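Local coordinates for protein branched-chain-amino-acid aminotransferase (Pseudomonas aeruginosa, PDB 6NST) that probably catalyses the pyridoxal-phosphate-dependent transfer of the amino group between leucine, isoleucine or valine and 2-oxoglutarate in branched-chain amino-acid metabolism, at residues Glu39-Tyr44 and Gln56-Arg61; Glu94-Arg99 and Ile122-Trp127; Gln138-Arg143 and Gly179-Met184; Asp244-Ala249 and Arg265-Arg270. The protein carries 1 engineered substitution. All coordinates share one frame; numbering follows the deposited sequence.

Contact 1: residues Glu39-Tyr44 and Gln56-Arg61; sequences EGVRAY and QAHTDR. With SO4 (sulfate ion), chain G.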
loop_
_atom_site.group_PDB
_atom_site.type_symbol
_atom_site.label_atom_id
_atom_site.label_comp_id
_atom_site.label_asym_id
_atom_site.label_seq_id
_atom_site.Cartn_x
_atom_site.Cartn_y
_atom_site.Cartn_z
ATOM N N GLU A 39 1.939 29.684 9.767
ATOM C CA GLU A 39 0.495 29.772 9.900
ATOM C C GLU A 39 -0.049 30.755 8.875
ATOM O O GLU A 39 0.666 31.623 8.368
ATOM C CB GLU A 39 0.079 30.204 11.313
ATOM C CG GLU A 39 -0.036 29.061 12.310
ATOM C CD GLU A 39 -1.100 28.053 11.910
ATOM O OE1 GLU A 39 -0.840 26.836 12.015
ATOM O OE2 GLU A 39 -2.194 28.483 11.482
ATOM N N GLY A 40 -1.330 30.592 8.564
ATOM C CA GLY A 40 -2.055 31.553 7.760
ATOM C C GLY A 40 -3.206 32.117 8.564
ATOM O O GLY A 40 -4.101 31.376 8.976
ATOM N N VAL A 41 -3.180 33.422 8.821
ATOM C CA VAL A 41 -4.152 34.064 9.694
ATOM C C VAL A 41 -4.755 35.255 8.964
ATOM O O VAL A 41 -4.092 35.916 8.160
ATOM C CB VAL A 41 -3.511 34.501 11.033
ATOM C CG1 VAL A 41 -4.580 34.759 12.078
ATOM C CG2 VAL A 41 -2.525 33.447 11.527
ATOM N N ARG A 42 -6.029 35.522 9.245
ATOM C CA ARG A 42 -6.755 36.619 8.621
ATOM C C ARG A 42 -7.188 37.633 9.670
ATOM O O ARG A 42 -7.576 37.265 10.784
ATOM C CB ARG A 42 -7.987 36.116 7.860
ATOM C CG ARG A 42 -7.683 35.460 6.525
ATOM C CD ARG A 42 -7.218 36.470 5.491
ATOM N NE ARG A 42 -8.281 37.397 5.119
ATOM C CZ ARG A 42 -9.236 37.122 4.236
ATOM N NH1 ARG A 42 -10.162 38.028 3.957
ATOM N NH2 ARG A 42 -9.268 35.940 3.635
ATOM N N ALA A 43 -7.116 38.909 9.303
ATOM C CA ALA A 43 -7.708 39.992 10.075
ATOM C C ALA A 43 -8.808 40.620 9.235
ATOM O O ALA A 43 -8.584 40.959 8.068
ATOM C CB ALA A 43 -6.663 41.041 10.466
ATOM N N TYR A 44 -9.994 40.758 9.820
ATOM C CA TYR A 44 -11.155 41.282 9.119
ATOM C C TYR A 44 -11.581 42.624 9.698
ATOM O O TYR A 44 -11.292 42.956 10.852
ATOM C CB TYR A 44 -12.329 40.301 9.184
ATOM C CG TYR A 44 -12.148 39.078 8.324
ATOM C CD1 TYR A 44 -12.559 39.074 6.999
ATOM C CD2 TYR A 44 -11.568 37.926 8.835
ATOM C CE1 TYR A 44 -12.395 37.958 6.207
ATOM C CE2 TYR A 44 -11.405 36.804 8.049
ATOM C CZ TYR A 44 -11.816 36.825 6.736
ATOM O OH TYR A 44 -11.651 35.707 5.949
ATOM N N GLN A 56 -6.137 32.649 18.825
ATOM C CA GLN A 56 -5.623 31.630 19.735
ATOM C C GLN A 56 -5.442 30.290 19.030
ATOM O O GLN A 56 -4.433 29.605 19.238
ATOM C CB GLN A 56 -6.559 31.488 20.937
ATOM C CG GLN A 56 -6.171 30.395 21.928
ATOM C CD GLN A 56 -4.943 30.742 22.753
ATOM O OE1 GLN A 56 -4.384 31.834 22.634
ATOM N NE2 GLN A 56 -4.519 29.810 23.600
ATOM N N ALA A 57 -6.404 29.904 18.186
ATOM C CA ALA A 57 -6.316 28.616 17.505
ATOM C C ALA A 57 -5.137 28.576 16.541
ATOM O O ALA A 57 -4.495 27.532 16.380
ATOM C CB ALA A 57 -7.622 28.317 16.770
ATOM N N HIS A 58 -4.837 29.700 15.890
ATOM C CA HIS A 58 -3.710 29.723 14.966
ATOM C C HIS A 58 -2.384 29.741 15.715
ATOM O O HIS A 58 -1.410 29.117 15.278
ATOM C CB HIS A 58 -3.833 30.919 14.021
ATOM C CG HIS A 58 -4.877 30.738 12.964
ATOM N ND1 HIS A 58 -4.650 30.020 11.810
ATOM C CD2 HIS A 58 -6.160 31.166 12.894
ATOM C CE1 HIS A 58 -5.745 30.020 11.071
ATOM N NE2 HIS A 58 -6.677 30.707 11.706
ATOM N N THR A 59 -2.327 30.452 16.843
ATOM C CA THR A 59 -1.116 30.456 17.655
ATOM C C THR A 59 -0.893 29.101 18.313
ATOM O O THR A 59 0.245 28.622 18.389
ATOM C CB THR A 59 -1.195 31.567 18.706
ATOM O OG1 THR A 59 -1.230 32.842 18.053
ATOM C CG2 THR A 59 0.008 31.516 19.639
ATOM N N ASP A 60 -1.969 28.460 18.781
ATOM C CA ASP A 60 -1.840 27.136 19.383
ATOM C C ASP A 60 -1.381 26.107 18.358
ATOM O O ASP A 60 -0.592 25.212 18.679
ATOM C CB ASP A 60 -3.168 26.702 20.005
ATOM C CG ASP A 60 -3.441 27.375 21.334
ATOM O OD1 ASP A 60 -2.517 28.013 21.884
ATOM O OD2 ASP A 60 -4.583 27.264 21.829
ATOM N N ARG A 61 -1.870 26.211 17.121
ATOM C CA ARG A 61 -1.445 25.269 16.095
ATOM C C ARG A 61 0.001 25.508 15.690
ATOM O O ARG A 61 0.715 24.553 15.357
ATOM C CB ARG A 61 -2.364 25.355 14.878
ATOM C CG ARG A 61 -2.193 24.201 13.907
ATOM C CD ARG A 61 -3.290 24.195 12.862
ATOM N NE ARG A 61 -3.218 25.354 11.978
ATOM C CZ ARG A 61 -4.080 25.596 10.997
ATOM N NH1 ARG A 61 -3.939 26.674 10.237
ATOM N NH2 ARG A 61 -5.084 24.756 10.774
HETATM S S SO4 G . -6.958 26.482 7.540
HETATM O O1 SO4 G . -6.557 26.197 8.914
HETATM O O2 SO4 G . -6.263 27.672 7.068
HETATM O O3 SO4 G . -6.619 25.348 6.681
HETATM O O4 SO4 G . -8.399 26.711 7.496
#
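Glu39 and Arg61 form a two-pronged salt bridge in which the guanidinium presents its NE side to both carboxylate oxygens. Arg61 NE donates to Glu39 OE1 at 2.8 Å and Arg61 NH1 to Glu39 OE2 at 2.8 Å. Both oxygens are met on their syn side, although the two flat groups are twisted 37° apart, so the pairing is not strictly coplanar. Glu39 OE2 carries a second donor, His58 ND1, at 2.9 Å; this bond is nearly straight (167°) and lies close to the imidazole plane. The three donors fix the rotation of the carboxylate, and the ND1 bond in turn orients the imidazole. With CG anti to the carbonyl carbon (chi1 -86°), Glu39 CG lies 3.3 Å from His58 O, and the bend at chi2 turns the carboxylate to Arg61 and His58. Val41 CB lies over one face of the ring, with Val41 CG2 3.9 Å from His58 CG, while Gly40 O approaches His58 CE1 obliquely at 3.0 Å. Outward from this core, the adjacent NH1/NH2 edge of Arg61, which shares NH1 with the salt bridge, holds a sulfate ion: both nitrogens donate to its O1, NH2 at 2.8 Å. Thr257, Thr221 and Ile220 N also bind the sulfate, and the side chain of Lys160, by similarity the cofactor lysine, is about 4 Å from that of Arg61. Glu39, itself held by His58, is thus placed to position the arginine for the anion. This is consistent with the phosphate-binding site of class IV aminotransferases, the sulfate probably occupying the place of the cofactor phosphate.

Contact 2: residues Glu94-Arg99 and Ile122-Trp127; sequences ESAYIR and IAAWSW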
loop_
_atom_site.group_PDB
_atom_site.type_symbol
_atom_site.label_atom_id
_atom_site.label_comp_id
_atom_site.label_asym_id
_atom_site.label_seq_id
_atom_site.Cartn_x
_atom_site.Cartn_y
_atom_site.Cartn_z
ATOM N N GLU A 94 -6.445 47.661 7.475
ATOM C CA GLU A 94 -7.862 47.490 7.776
ATOM C C GLU A 94 -8.251 46.018 7.746
ATOM O O GLU A 94 -9.063 45.564 8.561
ATOM C CB GLU A 94 -8.699 48.298 6.784
ATOM C CG GLU A 94 -10.199 48.182 6.976
ATOM C CD GLU A 94 -10.971 48.975 5.940
ATOM O OE1 GLU A 94 -10.362 49.841 5.277
ATOM O OE2 GLU A 94 -12.185 48.729 5.782
ATOM N N SER A 95 -7.688 45.264 6.806
ATOM C CA SER A 95 -7.819 43.816 6.761
ATOM C C SER A 95 -6.519 43.264 6.199
ATOM O O SER A 95 -5.847 43.924 5.402
ATOM C CB SER A 95 -9.014 43.367 5.911
ATOM O OG SER A 95 -8.752 43.522 4.527
ATOM N N ALA A 96 -6.158 42.056 6.621
ATOM C CA ALA A 96 -4.846 41.549 6.250
ATOM C C ALA A 96 -4.813 40.033 6.325
ATOM O O ALA A 96 -5.607 39.400 7.027
ATOM C CB ALA A 96 -3.752 42.137 7.146
ATOM N N TYR A 97 -3.874 39.466 5.576
ATOM C CA TYR A 97 -3.437 38.091 5.747
ATOM C C TYR A 97 -2.124 38.116 6.514
ATOM O O TYR A 97 -1.211 38.871 6.162
ATOM C CB TYR A 97 -3.264 37.397 4.394
ATOM C CG TYR A 97 -2.767 35.969 4.470
ATOM C CD1 TYR A 97 -3.658 34.906 4.536
ATOM C CD2 TYR A 97 -1.407 35.686 4.459
ATOM C CE1 TYR A 97 -3.206 33.600 4.600
ATOM C CE2 TYR A 97 -0.948 34.386 4.522
ATOM C CZ TYR A 97 -1.850 33.347 4.592
ATOM O OH TYR A 97 -1.390 32.051 4.655
ATOM N N ILE A 98 -2.036 37.309 7.565
ATOM C CA ILE A 98 -0.879 37.297 8.450
ATOM C C ILE A 98 -0.126 35.993 8.246
ATOM O O ILE A 98 -0.734 34.919 8.154
ATOM C CB ILE A 98 -1.293 37.469 9.922
ATOM C CG1 ILE A 98 -2.481 38.423 10.026
ATOM C CG2 ILE A 98 -0.122 37.989 10.738
ATOM C CD1 ILE A 98 -3.133 38.438 11.390
ATOM N N ARG A 99 1.202 36.088 8.180
ATOM C CA ARG A 99 2.079 34.937 7.994
ATOM C C ARG A 99 3.036 34.860 9.178
ATOM O O ARG A 99 4.155 35.399 9.126
ATOM C CB ARG A 99 2.829 35.025 6.666
ATOM C CG ARG A 99 3.859 33.922 6.441
ATOM C CD ARG A 99 3.262 32.543 6.648
ATOM N NE ARG A 99 2.214 32.247 5.678
ATOM C CZ ARG A 99 2.432 31.677 4.497
ATOM N NH1 ARG A 99 3.664 31.344 4.137
ATOM N NH2 ARG A 99 1.418 31.442 3.676
ATOM N N ILE A 122 6.694 37.625 11.735
ATOM C CA ILE A 122 5.255 37.761 11.543
ATOM C C ILE A 122 4.998 38.937 10.612
ATOM O O ILE A 122 5.073 40.101 11.026
ATOM C CB ILE A 122 4.503 37.946 12.875
ATOM C CG1 ILE A 122 4.837 36.798 13.833
ATOM C CG2 ILE A 122 3.001 38.008 12.630
ATOM C CD1 ILE A 122 4.198 36.922 15.187
ATOM N N ALA A 123 4.677 38.641 9.355
ATOM C CA ALA A 123 4.419 39.649 8.340
ATOM C C ALA A 123 2.929 39.704 8.030
ATOM O O ALA A 123 2.255 38.669 7.993
ATOM C CB ALA A 123 5.208 39.354 7.062
ATOM N N ALA A 124 2.422 40.916 7.802
ATOM C CA ALA A 124 1.013 41.128 7.504
ATOM C C ALA A 124 0.889 42.104 6.346
ATOM O O ALA A 124 1.534 43.156 6.346
ATOM C CB ALA A 124 0.259 41.655 8.731
ATOM N N TRP A 125 0.064 41.750 5.364
ATOM C CA TRP A 125 -0.169 42.596 4.204
ATOM C C TRP A 125 -1.653 42.587 3.872
ATOM O O TRP A 125 -2.384 41.660 4.227
ATOM C CB TRP A 125 0.657 42.138 2.994
ATOM C CG TRP A 125 0.455 40.697 2.634
ATOM C CD1 TRP A 125 -0.494 40.187 1.801
ATOM C CD2 TRP A 125 1.227 39.581 3.095
ATOM N NE1 TRP A 125 -0.365 38.821 1.715
ATOM C CE2 TRP A 125 0.686 38.425 2.499
ATOM C CE3 TRP A 125 2.326 39.447 3.951
ATOM C CZ2 TRP A 125 1.204 37.152 2.732
ATOM C CZ3 TRP A 125 2.838 38.182 4.182
ATOM C CH2 TRP A 125 2.275 37.051 3.576
ATOM N N SER A 126 -2.089 43.640 3.183
ATOM C CA SER A 126 -3.499 43.792 2.848
ATOM C C SER A 126 -3.972 42.646 1.959
ATOM O O SER A 126 -3.217 42.100 1.150
ATOM C CB SER A 126 -3.736 45.133 2.151
ATOM O OG SER A 126 -5.115 45.354 1.919
ATOM N N TRP A 127 -5.239 42.281 2.123
ATOM C CA TRP A 127 -5.831 41.174 1.380
ATOM C C TRP A 127 -5.902 41.470 -0.115
ATOM O O TRP A 127 -6.909 41.975 -0.611
ATOM C CB TRP A 127 -7.226 40.863 1.922
ATOM C CG TRP A 127 -7.902 39.734 1.213
ATOM C CD1 TRP A 127 -8.965 39.818 0.363
ATOM C CD2 TRP A 127 -7.551 38.348 1.284
ATOM N NE1 TRP A 127 -9.304 38.568 -0.096
ATOM C CE2 TRP A 127 -8.450 37.649 0.455
ATOM C CE3 TRP A 127 -6.567 37.632 1.970
ATOM C CZ2 TRP A 127 -8.393 36.266 0.294
ATOM C CZ3 TRP A 127 -6.512 36.260 1.809
ATOM C CH2 TRP A 127 -7.418 35.593 0.977
#
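Tyr97 and Trp125 sit side by side as an antiparallel hydrogen-bonded pair, joined by Tyr97 N to Trp125 O at 3.0 Å and the return bond from Trp125 N. Arg99 and Ala123 make the next such pair, its shorter bond being Arg99 N to Ala123 O at 2.8 Å. The tight part of the contact lies on the face of Tyr97, Arg99 and Trp125. Trp125 takes a chi1 of 54°, with CG between the backbone N and the carbonyl carbon, which brings the indole back over the neighbouring strand with Tyr97 O above one face. Its CZ2 comes to 3.5 Å from Tyr97 CD2, yet the planes are 41° apart and the pair is oblique. Arg99 CB supports the far end of the indole at 3.7 Å from Trp125 CH2. On the other face the CG2 methyls of Ile98 and Ile122 meet at 3.7 Å, and both isoleucines pack against helix 77-89. Loosest is the exposed end, where Trp127, poorly ordered, turns an edge to Tyr97 CB, 4.1 Å from its CE3, and makes a cation-pi contact with Arg42. Arg99 NH2 donates almost straight to Tyr97 OH, and its guanidinium also bonds Tyr33 and His32 of the second subunit. With the side chain of Tyr97 about 5 Å from that of Lys160, by similarity the cofactor lysine, this face probably lines the active site at the dimer interface, on the antiparallel sheet of the small domain of class IV aminotransferases.

Contact 3: residues Gln138-Arg143 and Gly179-Met184; sequences QGIKVR and GADEAM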
loop_
_atom_site.group_PDB
_atom_site.type_symbol
_atom_site.label_atom_id
_atom_site.label_comp_id
_atom_site.label_asym_id
_atom_site.label_seq_id
_atom_site.Cartn_x
_atom_site.Cartn_y
_atom_site.Cartn_z
ATOM N N GLN A 138 -19.896 31.848 -7.469
ATOM C CA GLN A 138 -20.322 31.090 -8.636
ATOM C C GLN A 138 -19.702 29.704 -8.741
ATOM O O GLN A 138 -20.262 28.852 -9.438
ATOM C CB GLN A 138 -20.009 31.870 -9.923
ATOM C CG GLN A 138 -20.735 33.204 -10.008
ATOM C CD GLN A 138 -20.224 34.081 -11.133
ATOM O OE1 GLN A 138 -19.207 33.782 -11.758
ATOM N NE2 GLN A 138 -20.930 35.174 -11.395
ATOM N N GLY A 139 -18.584 29.454 -8.083
ATOM C CA GLY A 139 -17.985 28.138 -8.111
ATOM C C GLY A 139 -16.727 28.108 -8.961
ATOM O O GLY A 139 -16.588 28.845 -9.947
ATOM N N ILE A 140 -15.797 27.238 -8.576
ATOM C CA ILE A 140 -14.526 27.084 -9.269
ATOM C C ILE A 140 -14.495 25.728 -9.964
ATOM O O ILE A 140 -15.294 24.830 -9.679
ATOM C CB ILE A 140 -13.328 27.229 -8.310
ATOM C CG1 ILE A 140 -13.371 26.140 -7.236
ATOM C CG2 ILE A 140 -13.323 28.599 -7.663
ATOM C CD1 ILE A 140 -12.186 26.166 -6.290
ATOM N N LYS A 141 -13.550 25.587 -10.894
ATOM C CA LYS A 141 -13.280 24.312 -11.546
ATOM C C LYS A 141 -12.218 23.553 -10.765
ATOM O O LYS A 141 -11.224 24.135 -10.321
ATOM C CB LYS A 141 -12.806 24.518 -12.986
ATOM C CG LYS A 141 -13.872 24.986 -13.956
ATOM C CD LYS A 141 -13.297 25.131 -15.361
ATOM C CE LYS A 141 -12.649 23.835 -15.832
ATOM N NZ LYS A 141 -12.087 23.946 -17.209
ATOM N N VAL A 142 -12.425 22.248 -10.609
ATOM C CA VAL A 142 -11.536 21.406 -9.819
ATOM C C VAL A 142 -11.150 20.184 -10.642
ATOM O O VAL A 142 -12.014 19.534 -11.241
ATOM C CB VAL A 142 -12.192 20.983 -8.490
ATOM C CG1 VAL A 142 -11.309 19.994 -7.747
ATOM C CG2 VAL A 142 -12.463 22.203 -7.627
ATOM N N ARG A 143 -9.856 19.879 -10.673
ATOM C CA ARG A 143 -9.342 18.658 -11.277
ATOM C C ARG A 143 -8.655 17.829 -10.204
ATOM O O ARG A 143 -7.895 18.368 -9.391
ATOM C CB ARG A 143 -8.366 18.967 -12.416
ATOM C CG ARG A 143 -9.026 19.545 -13.653
ATOM C CD ARG A 143 -8.002 19.888 -14.725
ATOM N NE ARG A 143 -7.355 18.700 -15.272
ATOM C CZ ARG A 143 -7.877 17.942 -16.231
ATOM N NH1 ARG A 143 -9.062 18.243 -16.748
ATOM N NH2 ARG A 143 -7.220 16.876 -16.670
ATOM N N GLY A 179 -6.523 23.688 -16.905
ATOM C CA GLY A 179 -7.688 24.523 -17.107
ATOM C C GLY A 179 -8.533 24.777 -15.877
ATOM O O GLY A 179 -9.531 25.500 -15.975
ATOM N N ALA A 180 -8.167 24.224 -14.728
ATOM C CA ALA A 180 -8.955 24.354 -13.512
ATOM C C ALA A 180 -8.384 25.436 -12.603
ATOM O O ALA A 180 -7.331 26.024 -12.865
ATOM C CB ALA A 180 -9.014 23.016 -12.767
ATOM N N ASP A 181 -9.103 25.692 -11.512
ATOM C CA ASP A 181 -8.681 26.653 -10.501
ATOM C C ASP A 181 -8.053 26.000 -9.285
ATOM O O ASP A 181 -7.256 26.642 -8.593
ATOM C CB ASP A 181 -9.874 27.495 -10.040
ATOM C CG ASP A 181 -10.608 28.131 -11.191
ATOM O OD1 ASP A 181 -9.939 28.724 -12.062
ATOM O OD2 ASP A 181 -11.851 28.022 -11.232
ATOM N N GLU A 182 -8.395 24.747 -9.004
ATOM C CA GLU A 182 -7.907 24.086 -7.807
ATOM C C GLU A 182 -7.804 22.595 -8.082
ATOM O O GLU A 182 -8.413 22.071 -9.018
ATOM C CB GLU A 182 -8.824 24.372 -6.607
ATOM C CG GLU A 182 -8.231 24.041 -5.242
ATOM C CD GLU A 182 -6.842 24.621 -5.047
ATOM O OE1 GLU A 182 -5.861 23.945 -5.418
ATOM O OE2 GLU A 182 -6.730 25.755 -4.536
ATOM N N ALA A 183 -7.005 21.920 -7.265
ATOM C CA ALA A 183 -6.840 20.479 -7.338
ATOM C C ALA A 183 -7.544 19.816 -6.162
ATOM O O ALA A 183 -7.732 20.425 -5.106
ATOM C CB ALA A 183 -5.358 20.091 -7.345
ATOM N N MET A 184 -7.951 18.566 -6.365
ATOM C CA MET A 184 -8.487 17.721 -5.305
ATOM C C MET A 184 -7.477 16.610 -5.045
ATOM O O MET A 184 -7.116 15.868 -5.964
ATOM C CB MET A 184 -9.852 17.144 -5.688
ATOM C CG MET A 184 -10.588 16.459 -4.536
ATOM S SD MET A 184 -12.267 15.906 -4.925
ATOM C CE MET A 184 -11.951 14.508 -6.000
#
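Asp181 turns the flat of its carboxylate to Lys141: the backbone N of Lys141 reaches Asp181 OD2 from above the plane, 36° out of it, at 3.0 Å. Ile140 CB presses on the same oxygen at 3.4 Å. The setting is a beta-alpha-beta crossover: strands 140-145 and 182-186 run parallel and are joined through helix 166-177, their axes here 42° apart. The Glu182 carboxylate turns back on its own strand, OE1 accepting from Ala183 N on its anti side. The guanidinium of Arg143 reaches out of the contact to Glu174 O and Ser177 OG of the third subunit. Gly179 ends helix 166-177 with a positive phi in a Schellman motif, and the chain then drops onto the first strand. Lys141 O marks the landing point by accepting two donors, Asp181 N at 2.9 Å and the more axial Glu182 N. Parallel pairing follows, with Arg143 N bonded to Glu182 O and Met184 N bonded to Arg143 O. Ala180 CB fills the angle beside the aliphatic part of Arg143, 3.6 Å from its CG. On the opposite face of the sheet from Arg143, Ile140 CD1 and Glu182 CB meet at 3.8 Å, and both side chains touch Phe254 of a further strand. Further along the strands, Val142 CG1 rests on Met184 CB at 3.8 Å, the two side chains crossing at about a right angle.

Contact 4: residues Asp244-Ala249 and Arg265-Arg270; sequences DEVYIA and REVDGR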
loop_
_atom_site.group_PDB
_atom_site.type_symbol
_atom_site.label_atom_id
_atom_site.label_comp_id
_atom_site.label_asym_id
_atom_site.label_seq_id
_atom_site.Cartn_x
_atom_site.Cartn_y
_atom_site.Cartn_z
ATOM N N ASP A 244 -15.464 9.582 -6.968
ATOM C CA ASP A 244 -16.729 9.530 -7.687
ATOM C C ASP A 244 -17.921 9.810 -6.783
ATOM O O ASP A 244 -19.000 10.140 -7.287
ATOM C CB ASP A 244 -16.887 8.180 -8.401
ATOM C CG ASP A 244 -16.574 6.990 -7.510
ATOM O OD1 ASP A 244 -17.242 5.945 -7.673
ATOM O OD2 ASP A 244 -15.663 7.086 -6.660
ATOM N N GLU A 245 -17.746 9.705 -5.466
ATOM C CA GLU A 245 -18.771 10.181 -4.544
ATOM C C GLU A 245 -18.914 11.697 -4.618
ATOM O O GLU A 245 -20.021 12.225 -4.457
ATOM C CB GLU A 245 -18.431 9.727 -3.123
ATOM C CG GLU A 245 -19.438 10.128 -2.060
ATOM C CD GLU A 245 -19.119 9.526 -0.703
ATOM O OE1 GLU A 245 -18.195 8.683 -0.623
ATOM O OE2 GLU A 245 -19.791 9.896 0.284
ATOM N N VAL A 246 -17.812 12.409 -4.870
ATOM C CA VAL A 246 -17.881 13.852 -5.071
ATOM C C VAL A 246 -18.609 14.183 -6.369
ATOM O O VAL A 246 -19.331 15.185 -6.444
ATOM C CB VAL A 246 -16.463 14.459 -5.053
ATOM C CG1 VAL A 246 -16.521 15.975 -5.212
ATOM C CG2 VAL A 246 -15.735 14.077 -3.773
ATOM N N TYR A 247 -18.439 13.352 -7.405
ATOM C CA TYR A 247 -19.061 13.627 -8.698
ATOM C C TYR A 247 -20.580 13.708 -8.583
ATOM O O TYR A 247 -21.218 14.513 -9.271
ATOM C CB TYR A 247 -18.680 12.549 -9.719
ATOM C CG TYR A 247 -17.208 12.440 -10.066
ATOM C CD1 TYR A 247 -16.301 13.436 -9.718
ATOM C CD2 TYR A 247 -16.727 11.331 -10.759
ATOM C CE1 TYR A 247 -14.957 13.326 -10.043
ATOM C CE2 TYR A 247 -15.390 11.214 -11.088
ATOM C CZ TYR A 247 -14.508 12.214 -10.726
ATOM O OH TYR A 247 -13.176 12.099 -11.056
ATOM N N ILE A 248 -21.175 12.885 -7.723
ATOM C CA ILE A 248 -22.626 12.772 -7.632
ATOM C C ILE A 248 -23.178 13.489 -6.397
ATOM O O ILE A 248 -24.315 13.241 -5.998
ATOM C CB ILE A 248 -23.078 11.305 -7.661
ATOM C CG1 ILE A 248 -22.500 10.545 -6.465
ATOM C CG2 ILE A 248 -22.677 10.659 -8.974
ATOM C CD1 ILE A 248 -22.923 9.093 -6.396
ATOM N N ALA A 249 -22.394 14.369 -5.784
ATOM C CA ALA A 249 -22.893 15.144 -4.660
ATOM C C ALA A 249 -23.785 16.280 -5.147
ATOM O O ALA A 249 -23.675 16.740 -6.288
ATOM C CB ALA A 249 -21.735 15.707 -3.835
ATOM N N ARG A 265 -18.176 23.984 -8.436
ATOM C CA ARG A 265 -19.232 23.699 -9.397
ATOM C C ARG A 265 -18.920 22.520 -10.308
ATOM O O ARG A 265 -19.854 21.935 -10.869
ATOM C CB ARG A 265 -19.520 24.934 -10.259
ATOM C CG ARG A 265 -18.354 25.393 -11.106
ATOM C CD ARG A 265 -18.759 26.568 -11.980
ATOM N NE ARG A 265 -17.627 27.101 -12.729
ATOM C CZ ARG A 265 -17.262 26.673 -13.932
ATOM N NH1 ARG A 265 -17.942 25.702 -14.527
ATOM N NH2 ARG A 265 -16.215 27.216 -14.539
ATOM N N GLU A 266 -17.649 22.147 -10.451
ATOM C CA GLU A 266 -17.255 21.120 -11.403
ATOM C C GLU A 266 -16.019 20.397 -10.889
ATOM O O GLU A 266 -15.097 21.029 -10.369
ATOM C CB GLU A 266 -16.973 21.728 -12.782
ATOM C CG GLU A 266 -16.874 20.717 -13.908
ATOM C CD GLU A 266 -16.216 21.294 -15.145
ATOM O OE1 GLU A 266 -15.073 21.788 -15.036
ATOM O OE2 GLU A 266 -16.840 21.256 -16.226
ATOM N N VAL A 267 -16.005 19.075 -11.035
ATOM C CA VAL A 267 -14.877 18.243 -10.633
ATOM C C VAL A 267 -14.593 17.263 -11.763
ATOM O O VAL A 267 -15.458 16.450 -12.113
ATOM C CB VAL A 267 -15.147 17.486 -9.321
ATOM C CG1 VAL A 267 -13.933 16.648 -8.938
ATOM C CG2 VAL A 267 -15.499 18.448 -8.202
ATOM N N ASP A 268 -13.384 17.334 -12.322
ATOM C CA ASP A 268 -12.954 16.432 -13.391
ATOM C C ASP A 268 -13.941 16.441 -14.554
ATOM O O ASP A 268 -14.263 15.402 -15.136
ATOM C CB ASP A 268 -12.750 15.013 -12.858
ATOM C CG ASP A 268 -11.662 14.939 -11.811
ATOM O OD1 ASP A 268 -10.744 15.785 -11.862
ATOM O OD2 ASP A 268 -11.723 14.040 -10.941
ATOM N N GLY A 269 -14.432 17.632 -14.894
ATOM C CA GLY A 269 -15.423 17.777 -15.935
ATOM C C GLY A 269 -16.828 17.352 -15.561
ATOM O O GLY A 269 -17.741 17.515 -16.378
ATOM N N ARG A 270 -17.036 16.805 -14.364
ATOM C CA ARG A 270 -18.368 16.436 -13.897
ATOM C C ARG A 270 -19.022 17.642 -13.237
ATOM O O ARG A 270 -18.479 18.202 -12.277
ATOM C CB ARG A 270 -18.316 15.274 -12.905
ATOM C CG ARG A 270 -18.142 13.904 -13.521
ATOM C CD ARG A 270 -16.694 13.633 -13.843
ATOM N NE ARG A 270 -16.495 12.282 -14.350
ATOM C CZ ARG A 270 -15.327 11.816 -14.773
ATOM N NH1 ARG A 270 -14.255 12.595 -14.749
ATOM N NH2 ARG A 270 -15.234 10.573 -15.219
#
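Tyr247, at the end of helix 243-247, faces Arg270 with their CA atoms 5.9 Å apart, Arg270 being the last residue of a type I' turn that begins at Val267. The turn closes a hairpin between strands 262-267 and 270-271, so that Val267, Asp268 and Arg270 meet one face and the edge of a single phenol ring. The Arg270 chain, bent at chi2 (82°), lays its guanidinium flat on the ring: the planes differ by 9°, and the centres are 4.4 Å apart. Arg270 CD stands over the same face, a CH-pi contact 3.8 Å from the ring centroid. At the ring edge, Val267 CG1 touches Tyr247 CE1 at 3.6 Å, and Val246 CG1 meets the other methyl of Val267. Tyr247 OH donates to Asp268 OD2 in a bond modelled at 2.4 Å, a length short enough to be doubtful. Arg243 NH2 also bonds the hydroxyl, and Thr144 OG1 bonds Asp268 OD2. Arg270 NH1 reaches Asp268 O at 2.8 Å, while its NH2 bonds Ile68 O of the fourth subunit. The arginine thus stacks through its face while its N-H groups bond in other directions, so a single residue ties helix, turn and subunit interface together.

From the N terminus the four contacts follow in series, so none nests in or crosses another. Contact 1 closes a hairpin-like excursion of 11 residues, in which strand 36-46 leads through 51-53 into helix 55-68. Contact 2 closes 22 residues between two antiparallel strands. These two touch, since strands 36-46 and 96-104 are neighbours in one antiparallel sheet. Contact 3 spans the helical crossover of 35 residues, and contact 4 a strand-rich loop of 15. They touch likewise through strands 140-145 and 262-267 of the mixed sheet. The two pairs stand apart: the centres of contacts 2 and 4, on opposite sides of the chain's centre, are about 34 Å apart.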